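Local coordinates for protein DJ-1 homolog D (Arabidopsis thaliana, PDB 4OGG) that is a plant member of the DJ-1/PfpI family, with two DJ-1-like units joined in a single chain, at residues Q23-F28 with L182-L187; F215-A220 with E371-L376; A98-L103 with Q121-A126. All coordinates share one frame; numbering follows the deposited sequence.

Contact 1: residues Q23-F28 with L182-L187; sequences QALQAF and LFVKAL
Leu25 and Val184 face each other with their CA atoms 7.9 Å apart, on the last turns of helices 15-27 and 176-186. CD1 and CD2 of Leu25 both reach the CD2/CE2 side of the Phe183 ring. Leu25 CD1 meets it at the edge, close to the ring plane, 3.9 Å from Phe183 CE2. Leu25 CD2 also lies 4.1 Å from Val184 CG2. The leucine crosses Phe183 at about a right angle, but runs past Val184 in the opposite direction.

Val184 CG2 has a further neighbour. It lies obliquely to the Phe28 ring, 4.0 Å from Phe28 CD2. With CG1 anti to the backbone N (chi1 169°), CG2 is the branch that faces Leu25 and Phe28. Phe28 is the first residue past the helix. Its ring lies over the end of its own helix, with Ala24 O 3.1 Å above the ring plane, over the centre. Leu187 CD1 lies over one face of the Phe183 ring, toward its rim.

All four touching residues are buried. Leu25 also packs on Ile30 and Val32, and Phe183 on Ile168. These residues belong to strands 30-35 and 167-170 of one sheet. Two helices packed together on a largely parallel sheet are typical of the alpha/beta fold of the DJ-1/PfpI family.

Contact 2: residues F215-A220 with E371-L376; sequences FQSLQA and EFVSQL
Ser217 and Val373 pair two helices, 208-221 and 369-380, of the second DJ-1/PfpI unit. This unit has the alpha/beta fold of the family, with helices packed against a mixed sheet. The CA atoms of Ser217 and Val373 are 7.4 Å apart, the nearest between the two segments.

The contact across the segments is apolar. The two methyls of Val373 straddle the CB of the serine: Ser217 CB is 4.1 Å from Val373 CG1 and equally far from Val373 CG2. With CG1 anti to the backbone N (chi1 177°), the valine turns its fork to the other helix. Leu218, next to Ser217, meets Leu376, about one turn beyond Val373. The two leucine side chains cross at about a right angle. The CB of Leu218 does not aim at the other helix, but the methyl end reaches it.

The polar interaction runs elsewhere. Ser217 OG does not bond to helix 369-380. It is hydrogen-bonded to Val213 O, one turn earlier in its own helix, so this buried hydroxyl is satisfied locally.

Further apolar packing surrounds the four touching residues. Leu218 packs on Val225 of strand 224-228, and Leu376 on Pro306. Ser217 meets Ala24 and Val373 meets Ala27, both on helix 15-27 of the first unit.

At the leucine pair a single methyl does the touching on one side: Leu376 CD2 sits 3.9 Å from Leu218 CD1 and 4.1 Å from Leu218 CD2.

Contact 3: residues A98-L103 with Q121-A126; sequences ASVVEL and QLILAA
Ile123 and Val100 meet where helix 121-126 packs against the start of helix 98-110. The isoleucine can be followed outward from its CB, where it branches. Ile123 CB itself stays back, 5.1 Å from Val100 CG1. The short branch makes the contact: Ile123 CG2 lies 3.9 Å from Val100 CG1, and the two side chains cross at about a right angle. CG2 is anti to the backbone N, which directs it toward Val100. The longer branch takes another course. CG1 is anti to the carbonyl carbon (chi1 -56°), and the chain then runs extended to CD1. At that tip, Ile123 CD1 remains 4.6 Å from Val100 CG1. The side chain also packs on Ile85 of strand 82-85.

The backbones come closest at Val101 and Ala126, with their CA atoms 6.7 Å apart. As modelled, Val101 CG1 lies 4.2 Å from Ala126 CB. The alanine has a second neighbour, Leu336 of the second subunit.

Helix 98-110 lies in the beta-alpha-beta crossover between parallel strands 82-85 and 114-116, and helix 121-126 follows soon after a cysteine that carries a carboxy(hydroxy)methyl group in this structure.

Only methyl groups carry the contact. Shape and dispersion therefore set the fit, and no directional bond fixes the spacing of the two helices.

Overall arrangement
Contacts 1 and 2 join corresponding helix pairs, one in each DJ-1/PfpI unit. Their centres are 11 Å apart, and they touch directly. Ala24 CB lies 3.3 Å from Ser217 OG, and Ala27 CB lies 3.6 Å from Val373 CB. Helix 15-27 of contact 1 packs on both helices of contact 2, and so the two units meet here within the chain. Contact 3 lies at the periphery, its centre 23 Å from that of contact 1 and 31 Å from that of contact 2. Its nearest atoms are about 11 Å from contact 1 and about 15 Å from contact 2. It belongs to the same unit as contact 1 and falls between the two segments of contact 1 in sequence. A second subunit packs beside it.

Contact 1: residues Q23-F28 with L182-L187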
ATOM      1  N   GLN C  23      -8.202  20.272  16.267  1.00 12.73           N
ATOM      2  CA  GLN C  23      -9.085  21.205  15.579  1.00 13.90           C
ATOM      3  C   GLN C  23     -10.372  21.520  16.331  1.00 14.33           C
ATOM      4  O   GLN C  23     -10.867  22.646  16.273  1.00 15.08           O
ATOM      5  CB  GLN C  23      -9.393  20.680  14.177  1.00 14.77           C
ATOM      6  CG  GLN C  23      -8.131  20.419  13.372  1.00 15.29           C
ATOM      7  CD  GLN C  23      -8.414  20.113  11.924  1.00 15.54           C
ATOM      8  OE1 GLN C  23      -9.109  19.146  11.607  1.00 16.34           O
ATOM      9  NE2 GLN C  23      -7.875  20.935  11.031  1.00 14.78           N
ATOM     10  N   ALA C  24     -10.915  20.539  17.041  1.00 14.15           N
ATOM     11  CA  ALA C  24     -12.141  20.765  17.795  1.00 14.47           C
ATOM     12  C   ALA C  24     -11.887  21.800  18.885  1.00 15.34           C
ATOM     13  O   ALA C  24     -12.632  22.770  19.017  1.00 14.87           O
ATOM     14  CB  ALA C  24     -12.629  19.463  18.418  1.00 14.57           C
ATOM     15  N   LEU C  25     -10.832  21.592  19.665  1.00 14.58           N
ATOM     16  CA  LEU C  25     -10.513  22.519  20.742  1.00 14.18           C
ATOM     17  C   LEU C  25     -10.294  23.926  20.205  1.00 15.20           C
ATOM     18  O   LEU C  25     -10.750  24.903  20.801  1.00 14.51           O
ATOM     19  CB  LEU C  25      -9.282  22.035  21.511  1.00 14.80           C
ATOM     20  CG  LEU C  25      -9.476  20.704  22.247  1.00 13.91           C
ATOM     21  CD1 LEU C  25      -8.186  20.346  22.959  1.00 14.30           C
ATOM     22  CD2 LEU C  25     -10.626  20.800  23.251  1.00 13.10           C
ATOM     23  N   GLN C  26      -9.599  24.034  19.077  1.00 14.85           N
ATOM     24  CA  GLN C  26      -9.369  25.338  18.475  1.00 15.36           C
ATOM     25  C   GLN C  26     -10.703  25.952  18.059  1.00 16.15           C
ATOM     26  O   GLN C  26     -10.939  27.143  18.259  1.00 17.71           O
ATOM     27  CB  GLN C  26      -8.446  25.211  17.261  1.00 16.52           C
ATOM     28  CG  GLN C  26      -6.986  25.054  17.637  1.00 17.04           C
ATOM     29  CD  GLN C  26      -6.080  25.013  16.430  1.00 19.77           C
ATOM     30  OE1 GLN C  26      -5.958  23.987  15.763  1.00 19.55           O
ATOM     31  NE2 GLN C  26      -5.445  26.137  16.134  1.00 21.44           N
ATOM     32  N   ALA C  27     -11.583  25.135  17.491  1.00 16.25           N
ATOM     33  CA  ALA C  27     -12.884  25.632  17.059  1.00 17.24           C
ATOM     34  C   ALA C  27     -13.659  26.200  18.241  1.00 17.97           C
ATOM     35  O   ALA C  27     -14.477  27.108  18.078  1.00 18.61           O
ATOM     36  CB  ALA C  27     -13.686  24.516  16.401  1.00 17.56           C
ATOM     37  N   PHE C  28     -13.386  25.672  19.431  1.00 16.43           N
ATOM     38  CA  PHE C  28     -14.072  26.114  20.638  1.00 17.93           C
ATOM     39  C   PHE C  28     -13.414  27.304  21.320  1.00 18.40           C
ATOM     40  O   PHE C  28     -13.803  27.683  22.426  1.00 18.44           O
ATOM     41  CB  PHE C  28     -14.189  24.962  21.636  1.00 16.51           C
ATOM     42  CG  PHE C  28     -14.842  23.732  21.072  1.00 16.47           C
ATOM     43  CD1 PHE C  28     -15.684  23.812  19.966  1.00 14.75           C
ATOM     44  CD2 PHE C  28     -14.634  22.492  21.666  1.00 14.36           C
ATOM     45  CE1 PHE C  28     -16.308  22.674  19.458  1.00 16.25           C
ATOM     46  CE2 PHE C  28     -15.256  21.350  21.165  1.00 15.00           C
ATOM     47  CZ  PHE C  28     -16.094  21.443  20.059  1.00 13.55           C
ATOM     48  N   LEU C 182     -15.833  16.493  28.200  1.00 14.02           N
ATOM     49  CA  LEU C 182     -15.383  16.435  29.585  1.00 14.72           C
ATOM     50  C   LEU C 182     -14.136  17.282  29.799  1.00 15.85           C
ATOM     51  O   LEU C 182     -13.969  17.908  30.849  1.00 16.87           O
ATOM     52  CB  LEU C 182     -15.099  14.985  29.983  1.00 15.62           C
ATOM     53  CG  LEU C 182     -16.324  14.081  30.141  1.00 15.84           C
ATOM     54  CD1 LEU C 182     -15.895  12.629  30.189  1.00 14.45           C
ATOM     55  CD2 LEU C 182     -17.085  14.470  31.410  1.00 13.93           C
ATOM     56  N   PHE C 183     -13.264  17.304  28.795  1.00 15.31           N
ATOM     57  CA  PHE C 183     -12.027  18.072  28.872  1.00 14.08           C
ATOM     58  C   PHE C 183     -12.354  19.559  28.855  1.00 15.61           C
ATOM     59  O   PHE C 183     -11.794  20.336  29.628  1.00 15.43           O
ATOM     60  CB  PHE C 183     -11.115  17.706  27.696  1.00 14.60           C
ATOM     61  CG  PHE C 183      -9.740  18.315  27.772  1.00 12.43           C
ATOM     62  CD1 PHE C 183      -8.905  18.055  28.857  1.00 14.82           C
ATOM     63  CD2 PHE C 183      -9.266  19.118  26.740  1.00 14.44           C
ATOM     64  CE1 PHE C 183      -7.614  18.587  28.908  1.00 14.12           C
ATOM     65  CE2 PHE C 183      -7.978  19.655  26.783  1.00 13.89           C
ATOM     66  CZ  PHE C 183      -7.151  19.388  27.867  1.00 15.45           C
ATOM     67  N   VAL C 184     -13.270  19.947  27.976  1.00 14.22           N
ATOM     68  CA  VAL C 184     -13.684  21.339  27.874  1.00 15.68           C
ATOM     69  C   VAL C 184     -14.273  21.784  29.212  1.00 15.31           C
ATOM     70  O   VAL C 184     -13.967  22.871  29.709  1.00 15.40           O
ATOM     71  CB  VAL C 184     -14.736  21.520  26.759  1.00 15.00           C
ATOM     72  CG1 VAL C 184     -15.368  22.910  26.844  1.00 16.69           C
ATOM     73  CG2 VAL C 184     -14.076  21.337  25.402  1.00 16.32           C
ATOM     74  N   LYS C 185     -15.116  20.937  29.792  1.00 14.87           N
ATOM     75  CA  LYS C 185     -15.740  21.248  31.074  1.00 15.94           C
ATOM     76  C   LYS C 185     -14.683  21.351  32.165  1.00 17.12           C
ATOM     77  O   LYS C 185     -14.763  22.210  33.046  1.00 17.47           O
ATOM     78  CB  LYS C 185     -16.767  20.173  31.434  1.00 16.87           C
ATOM     79  CG  LYS C 185     -18.024  20.239  30.586  1.00 19.33           C
ATOM     80  CD  LYS C 185     -19.005  19.153  30.966  1.00 22.34           C
ATOM     81  CE  LYS C 185     -20.279  19.260  30.151  1.00 23.85           C
ATOM     82  NZ  LYS C 185     -21.229  18.156  30.476  1.00 27.31           N
ATOM     83  N   ALA C 186     -13.686  20.475  32.092  1.00 15.69           N
ATOM     84  CA  ALA C 186     -12.599  20.461  33.060  1.00 16.37           C
ATOM     85  C   ALA C 186     -11.821  21.771  32.989  1.00 17.09           C
ATOM     86  O   ALA C 186     -11.296  22.245  33.998  1.00 18.00           O
ATOM     87  CB  ALA C 186     -11.675  19.287  32.783  1.00 15.43           C
ATOM     88  N   LEU C 187     -11.754  22.352  31.796  1.00 17.05           N
ATOM     89  CA  LEU C 187     -11.047  23.612  31.585  1.00 17.57           C
ATOM     90  C   LEU C 187     -11.895  24.808  32.009  1.00 17.87           C
ATOM     91  O   LEU C 187     -11.486  25.959  31.841  1.00 18.39           O
ATOM     92  CB  LEU C 187     -10.658  23.757  30.112  1.00 18.51           C
ATOM     93  CG  LEU C 187      -9.621  22.757  29.590  1.00 18.52           C
ATOM     94  CD1 LEU C 187      -9.525  22.862  28.079  1.00 18.92           C
ATOM     95  CD2 LEU C 187      -8.272  23.040  30.235  1.00 19.04           C
TER

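Contact 2: residues F215-A220 with E371-L376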
ATOM      1  N   PHE C 215     -17.778  16.126  12.304  1.00 14.63           N
ATOM      2  CA  PHE C 215     -18.774  15.223  12.872  1.00 14.59           C
ATOM      3  C   PHE C 215     -18.602  15.075  14.379  1.00 15.02           C
ATOM      4  O   PHE C 215     -19.543  15.288  15.144  1.00 16.22           O
ATOM      5  CB  PHE C 215     -18.684  13.853  12.185  1.00 14.34           C
ATOM      6  CG  PHE C 215     -19.800  12.909  12.546  1.00 16.37           C
ATOM      7  CD1 PHE C 215     -19.637  11.970  13.560  1.00 16.79           C
ATOM      8  CD2 PHE C 215     -21.013  12.956  11.869  1.00 17.81           C
ATOM      9  CE1 PHE C 215     -20.666  11.089  13.895  1.00 18.19           C
ATOM     10  CE2 PHE C 215     -22.051  12.079  12.196  1.00 17.56           C
ATOM     11  CZ  PHE C 215     -21.875  11.144  13.211  1.00 18.51           C
ATOM     12  N   GLN C 216     -17.395  14.734  14.812  1.00 13.49           N
ATOM     13  CA  GLN C 216     -17.154  14.564  16.235  1.00 13.93           C
ATOM     14  C   GLN C 216     -17.066  15.880  16.999  1.00 14.24           C
ATOM     15  O   GLN C 216     -17.371  15.924  18.190  1.00 15.22           O
ATOM     16  CB  GLN C 216     -15.903  13.714  16.455  1.00 14.09           C
ATOM     17  CG  GLN C 216     -16.105  12.293  15.955  1.00 12.73           C
ATOM     18  CD  GLN C 216     -15.109  11.318  16.527  1.00 15.87           C
ATOM     19  OE1 GLN C 216     -15.484  10.264  17.043  1.00 16.79           O
ATOM     20  NE2 GLN C 216     -13.834  11.653  16.433  1.00 11.21           N
ATOM     21  N   SER C 217     -16.662  16.952  16.325  1.00 14.82           N
ATOM     22  CA  SER C 217     -16.579  18.250  16.989  1.00 14.29           C
ATOM     23  C   SER C 217     -17.989  18.676  17.399  1.00 15.30           C
ATOM     24  O   SER C 217     -18.215  19.134  18.523  1.00 14.76           O
ATOM     25  CB  SER C 217     -15.976  19.307  16.056  1.00 15.03           C
ATOM     26  OG  SER C 217     -14.592  19.084  15.839  1.00 16.12           O
ATOM     27  N   LEU C 218     -18.939  18.515  16.485  1.00 14.43           N
ATOM     28  CA  LEU C 218     -20.321  18.890  16.762  1.00 16.34           C
ATOM     29  C   LEU C 218     -20.952  17.979  17.813  1.00 16.58           C
ATOM     30  O   LEU C 218     -21.758  18.431  18.628  1.00 17.77           O
ATOM     31  CB  LEU C 218     -21.140  18.873  15.464  1.00 16.61           C
ATOM     32  CG  LEU C 218     -20.715  19.930  14.440  1.00 17.49           C
ATOM     33  CD1 LEU C 218     -21.419  19.692  13.110  1.00 17.31           C
ATOM     34  CD2 LEU C 218     -21.035  21.318  14.981  1.00 19.14           C
ATOM     35  N   GLN C 219     -20.591  16.700  17.800  1.00 16.00           N
ATOM     36  CA  GLN C 219     -21.121  15.769  18.791  1.00 15.74           C
ATOM     37  C   GLN C 219     -20.555  16.110  20.167  1.00 15.07           C
ATOM     38  O   GLN C 219     -21.217  15.908  21.185  1.00 14.87           O
ATOM     39  CB  GLN C 219     -20.736  14.328  18.458  1.00 15.01           C
ATOM     40  CG  GLN C 219     -21.461  13.724  17.268  1.00 16.66           C
ATOM     41  CD  GLN C 219     -21.042  12.291  17.026  1.00 17.75           C
ATOM     42  OE1 GLN C 219     -19.851  11.994  16.927  1.00 16.99           O
ATOM     43  NE2 GLN C 219     -22.018  11.392  16.929  1.00 18.82           N
ATOM     44  N   ALA C 220     -19.324  16.615  20.195  1.00 14.25           N
ATOM     45  CA  ALA C 220     -18.679  16.965  21.461  1.00 15.34           C
ATOM     46  C   ALA C 220     -19.406  18.107  22.165  1.00 16.97           C
ATOM     47  O   ALA C 220     -19.401  18.196  23.397  1.00 17.13           O
ATOM     48  CB  ALA C 220     -17.230  17.346  21.222  1.00 14.34           C
ATOM     49  N   GLU C 371     -12.008  27.106  11.918  1.00 16.59           N
ATOM     50  CA  GLU C 371     -12.901  28.190  11.522  1.00 17.57           C
ATOM     51  C   GLU C 371     -14.195  27.632  10.946  1.00 18.37           C
ATOM     52  O   GLU C 371     -15.261  28.226  11.111  1.00 18.93           O
ATOM     53  CB  GLU C 371     -12.221  29.111  10.506  1.00 18.90           C
ATOM     54  CG  GLU C 371     -11.025  29.868  11.076  1.00 22.08           C
ATOM     55  CD  GLU C 371     -10.604  31.047  10.217  1.00 25.68           C
ATOM     56  OE1 GLU C 371      -9.572  31.676  10.539  1.00 29.17           O
ATOM     57  OE2 GLU C 371     -11.304  31.355   9.227  1.00 29.87           O
ATOM     58  N   PHE C 372     -14.099  26.486  10.279  1.00 18.65           N
ATOM     59  CA  PHE C 372     -15.267  25.835   9.690  1.00 17.94           C
ATOM     60  C   PHE C 372     -16.288  25.543  10.792  1.00 18.66           C
ATOM     61  O   PHE C 372     -17.448  25.951  10.711  1.00 18.40           O
ATOM     62  CB  PHE C 372     -14.844  24.524   9.012  1.00 17.26           C
ATOM     63  CG  PHE C 372     -15.941  23.852   8.222  1.00 17.70           C
ATOM     64  CD1 PHE C 372     -16.488  24.465   7.096  1.00 17.27           C
ATOM     65  CD2 PHE C 372     -16.389  22.580   8.574  1.00 17.48           C
ATOM     66  CE1 PHE C 372     -17.460  23.823   6.333  1.00 16.85           C
ATOM     67  CE2 PHE C 372     -17.361  21.926   7.819  1.00 18.35           C
ATOM     68  CZ  PHE C 372     -17.897  22.548   6.693  1.00 16.43           C
ATOM     69  N   VAL C 373     -15.844  24.834  11.824  1.00 19.07           N
ATOM     70  CA  VAL C 373     -16.717  24.484  12.937  1.00 18.97           C
ATOM     71  C   VAL C 373     -17.120  25.726  13.730  1.00 18.51           C
ATOM     72  O   VAL C 373     -18.279  25.874  14.120  1.00 20.50           O
ATOM     73  CB  VAL C 373     -16.025  23.476  13.881  1.00 19.61           C
ATOM     74  CG1 VAL C 373     -16.914  23.184  15.081  1.00 19.12           C
ATOM     75  CG2 VAL C 373     -15.723  22.188  13.127  1.00 21.43           C
ATOM     76  N   SER C 374     -16.164  26.621  13.954  1.00 19.12           N
ATOM     77  CA  SER C 374     -16.422  27.849  14.707  1.00 20.39           C
ATOM     78  C   SER C 374     -17.506  28.707  14.052  1.00 20.25           C
ATOM     79  O   SER C 374     -18.420  29.193  14.723  1.00 20.50           O
ATOM     80  CB  SER C 374     -15.131  28.666  14.838  1.00 21.00           C
ATOM     81  OG  SER C 374     -15.346  29.851  15.587  1.00 26.80           O
ATOM     82  N   GLN C 375     -17.407  28.895  12.742  1.00 19.10           N
ATOM     83  CA  GLN C 375     -18.388  29.706  12.035  1.00 18.64           C
ATOM     84  C   GLN C 375     -19.750  29.026  11.964  1.00 18.98           C
ATOM     85  O   GLN C 375     -20.780  29.696  11.955  1.00 19.02           O
ATOM     86  CB  GLN C 375     -17.869  30.068  10.640  1.00 19.71           C
ATOM     87  CG  GLN C 375     -16.594  30.907  10.715  1.00 21.12           C
ATOM     88  CD  GLN C 375     -16.105  31.410   9.370  1.00 22.22           C
ATOM     89  OE1 GLN C 375     -14.950  31.821   9.240  1.00 25.30           O
ATOM     90  NE2 GLN C 375     -16.979  31.397   8.369  1.00 20.64           N
ATOM     91  N   LEU C 376     -19.765  27.697  11.920  1.00 18.33           N
ATOM     92  CA  LEU C 376     -21.034  26.981  11.896  1.00 18.39           C
ATOM     93  C   LEU C 376     -21.684  27.147  13.268  1.00 19.24           C
ATOM     94  O   LEU C 376     -22.900  27.321  13.378  1.00 18.09           O
ATOM     95  CB  LEU C 376     -20.815  25.497  11.594  1.00 18.25           C
ATOM     96  CG  LEU C 376     -22.041  24.595  11.760  1.00 19.22           C
ATOM     97  CD1 LEU C 376     -23.202  25.115  10.921  1.00 18.58           C
ATOM     98  CD2 LEU C 376     -21.678  23.174  11.349  1.00 19.54           C
TER

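Contact 3: residues A98-L103 with Q121-A126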
ATOM      1  N   ALA C  98      12.591  10.065  28.842  1.00 20.95           N
ATOM      2  CA  ALA C  98      12.725  10.778  30.112  1.00 21.94           C
ATOM      3  C   ALA C  98      12.023  12.133  30.178  1.00 19.92           C
ATOM      4  O   ALA C  98      11.257  12.399  31.106  1.00 21.25           O
ATOM      5  CB  ALA C  98      14.205  10.952  30.451  1.00 22.81           C
ATOM      6  N   SER C  99      12.295  12.991  29.203  1.00 18.92           N
ATOM      7  CA  SER C  99      11.704  14.325  29.164  1.00 19.73           C
ATOM      8  C   SER C  99      10.181  14.298  29.089  1.00 19.84           C
ATOM      9  O   SER C  99       9.511  15.211  29.577  1.00 18.84           O
ATOM     10  CB  SER C  99      12.260  15.104  27.973  1.00 20.71           C
ATOM     11  OG  SER C  99      11.998  14.427  26.755  1.00 20.04           O
ATOM     12  N   VAL C 100       9.635  13.251  28.475  1.00 19.06           N
ATOM     13  CA  VAL C 100       8.187  13.122  28.353  1.00 18.47           C
ATOM     14  C   VAL C 100       7.550  12.740  29.687  1.00 18.67           C
ATOM     15  O   VAL C 100       6.575  13.360  30.111  1.00 18.64           O
ATOM     16  CB  VAL C 100       7.810  12.076  27.280  1.00 18.50           C
ATOM     17  CG1 VAL C 100       6.305  11.804  27.315  1.00 18.80           C
ATOM     18  CG2 VAL C 100       8.213  12.584  25.903  1.00 17.03           C
ATOM     19  N   VAL C 101       8.092  11.722  30.353  1.00 19.33           N
ATOM     20  CA  VAL C 101       7.542  11.314  31.640  1.00 20.84           C
ATOM     21  C   VAL C 101       7.643  12.485  32.613  1.00 20.46           C
ATOM     22  O   VAL C 101       6.754  12.705  33.432  1.00 19.36           O
ATOM     23  CB  VAL C 101       8.291  10.090  32.228  1.00 23.11           C
ATOM     24  CG1 VAL C 101       8.151   8.897  31.292  1.00 24.81           C
ATOM     25  CG2 VAL C 101       9.748  10.418  32.438  1.00 27.31           C
ATOM     26  N   GLU C 102       8.734  13.240  32.509  1.00 19.84           N
ATOM     27  CA  GLU C 102       8.952  14.400  33.366  1.00 21.20           C
ATOM     28  C   GLU C 102       7.843  15.419  33.150  1.00 19.68           C
ATOM     29  O   GLU C 102       7.271  15.942  34.105  1.00 20.67           O
ATOM     30  CB  GLU C 102      10.292  15.055  33.040  1.00 22.62           C
ATOM     31  CG  GLU C 102      10.543  16.340  33.804  1.00 27.46           C
ATOM     32  CD  GLU C 102      11.411  17.309  33.030  1.00 29.62           C
ATOM     33  OE1 GLU C 102      12.483  16.893  32.546  1.00 32.48           O
ATOM     34  OE2 GLU C 102      11.023  18.489  32.907  1.00 33.03           O
ATOM     35  N   LEU C 103       7.550  15.697  31.884  1.00 19.11           N
ATOM     36  CA  LEU C 103       6.519  16.659  31.526  1.00 17.96           C
ATOM     37  C   LEU C 103       5.156  16.254  32.073  1.00 17.61           C
ATOM     38  O   LEU C 103       4.445  17.072  32.664  1.00 16.86           O
ATOM     39  CB  LEU C 103       6.455  16.812  30.000  1.00 17.49           C
ATOM     40  CG  LEU C 103       5.447  17.815  29.423  1.00 17.61           C
ATOM     41  CD1 LEU C 103       5.868  18.210  28.017  1.00 17.90           C
ATOM     42  CD2 LEU C 103       4.050  17.211  29.415  1.00 18.90           C
ATOM     43  N   GLN C 121      -2.477   6.330  27.633  1.00 12.64           N
ATOM     44  CA  GLN C 121      -2.336   6.030  29.051  1.00 12.66           C
ATOM     45  C   GLN C 121      -1.054   5.284  29.433  1.00 12.55           C
ATOM     46  O   GLN C 121      -0.689   5.243  30.606  1.00 13.70           O
ATOM     47  CB  GLN C 121      -3.563   5.250  29.551  1.00 12.70           C
ATOM     48  CG  GLN C 121      -4.825   6.108  29.745  1.00 14.15           C
ATOM     49  CD  GLN C 121      -5.596   6.386  28.455  1.00 15.05           C
ATOM     50  OE1 GLN C 121      -5.040   6.874  27.466  1.00 13.46           O
ATOM     51  NE2 GLN C 121      -6.894   6.084  28.472  1.00 13.21           N
ATOM     52  N   LEU C 122      -0.373   4.691  28.456  1.00 13.15           N
ATOM     53  CA  LEU C 122       0.871   3.990  28.749  1.00 13.30           C
ATOM     54  C   LEU C 122       1.853   4.987  29.343  1.00 12.98           C
ATOM     55  O   LEU C 122       2.658   4.647  30.210  1.00 14.00           O
ATOM     56  CB  LEU C 122       1.466   3.380  27.481  1.00 12.78           C
ATOM     57  CG  LEU C 122       0.804   2.099  26.969  1.00 12.27           C
ATOM     58  CD1 LEU C 122       1.469   1.678  25.673  1.00 11.97           C
ATOM     59  CD2 LEU C 122       0.923   1.004  28.020  1.00 13.78           C
ATOM     60  N   ILE C 123       1.775   6.230  28.877  1.00 13.18           N
ATOM     61  CA  ILE C 123       2.659   7.274  29.375  1.00 13.08           C
ATOM     62  C   ILE C 123       2.327   7.621  30.829  1.00 13.48           C
ATOM     63  O   ILE C 123       3.218   7.898  31.625  1.00 13.33           O
ATOM     64  CB  ILE C 123       2.566   8.538  28.501  1.00 13.11           C
ATOM     65  CG1 ILE C 123       2.880   8.177  27.046  1.00 13.10           C
ATOM     66  CG2 ILE C 123       3.559   9.587  28.994  1.00 14.31           C
ATOM     67  CD1 ILE C 123       2.663   9.307  26.054  1.00 13.92           C
ATOM     68  N   LEU C 124       1.042   7.604  31.174  1.00 13.92           N
ATOM     69  CA  LEU C 124       0.634   7.898  32.546  1.00 12.37           C
ATOM     70  C   LEU C 124       1.137   6.790  33.468  1.00 15.15           C
ATOM     71  O   LEU C 124       1.524   7.043  34.611  1.00 16.49           O
ATOM     72  CB  LEU C 124      -0.893   8.002  32.643  1.00 13.86           C
ATOM     73  CG  LEU C 124      -1.555   9.059  31.751  1.00 15.06           C
ATOM     74  CD1 LEU C 124      -3.053   9.085  32.015  1.00 17.77           C
ATOM     75  CD2 LEU C 124      -0.945  10.422  32.030  1.00 16.64           C
ATOM     76  N   ALA C 125       1.127   5.557  32.968  1.00 13.37           N
ATOM     77  CA  ALA C 125       1.604   4.429  33.752  1.00 14.42           C
ATOM     78  C   ALA C 125       3.099   4.601  34.003  1.00 14.10           C
ATOM     79  O   ALA C 125       3.576   4.387  35.116  1.00 15.21           O
ATOM     80  CB  ALA C 125       1.344   3.120  33.017  1.00 16.63           C
ATOM     81  N   ALA C 126       3.834   4.995  32.965  1.00 14.14           N
ATOM     82  CA  ALA C 126       5.275   5.193  33.085  1.00 15.82           C
ATOM     83  C   ALA C 126       5.604   6.356  34.018  1.00 17.28           C
ATOM     84  O   ALA C 126       6.626   6.338  34.704  1.00 18.91           O
ATOM     85  CB  ALA C 126       5.891   5.437  31.708  1.00 15.11           C
TER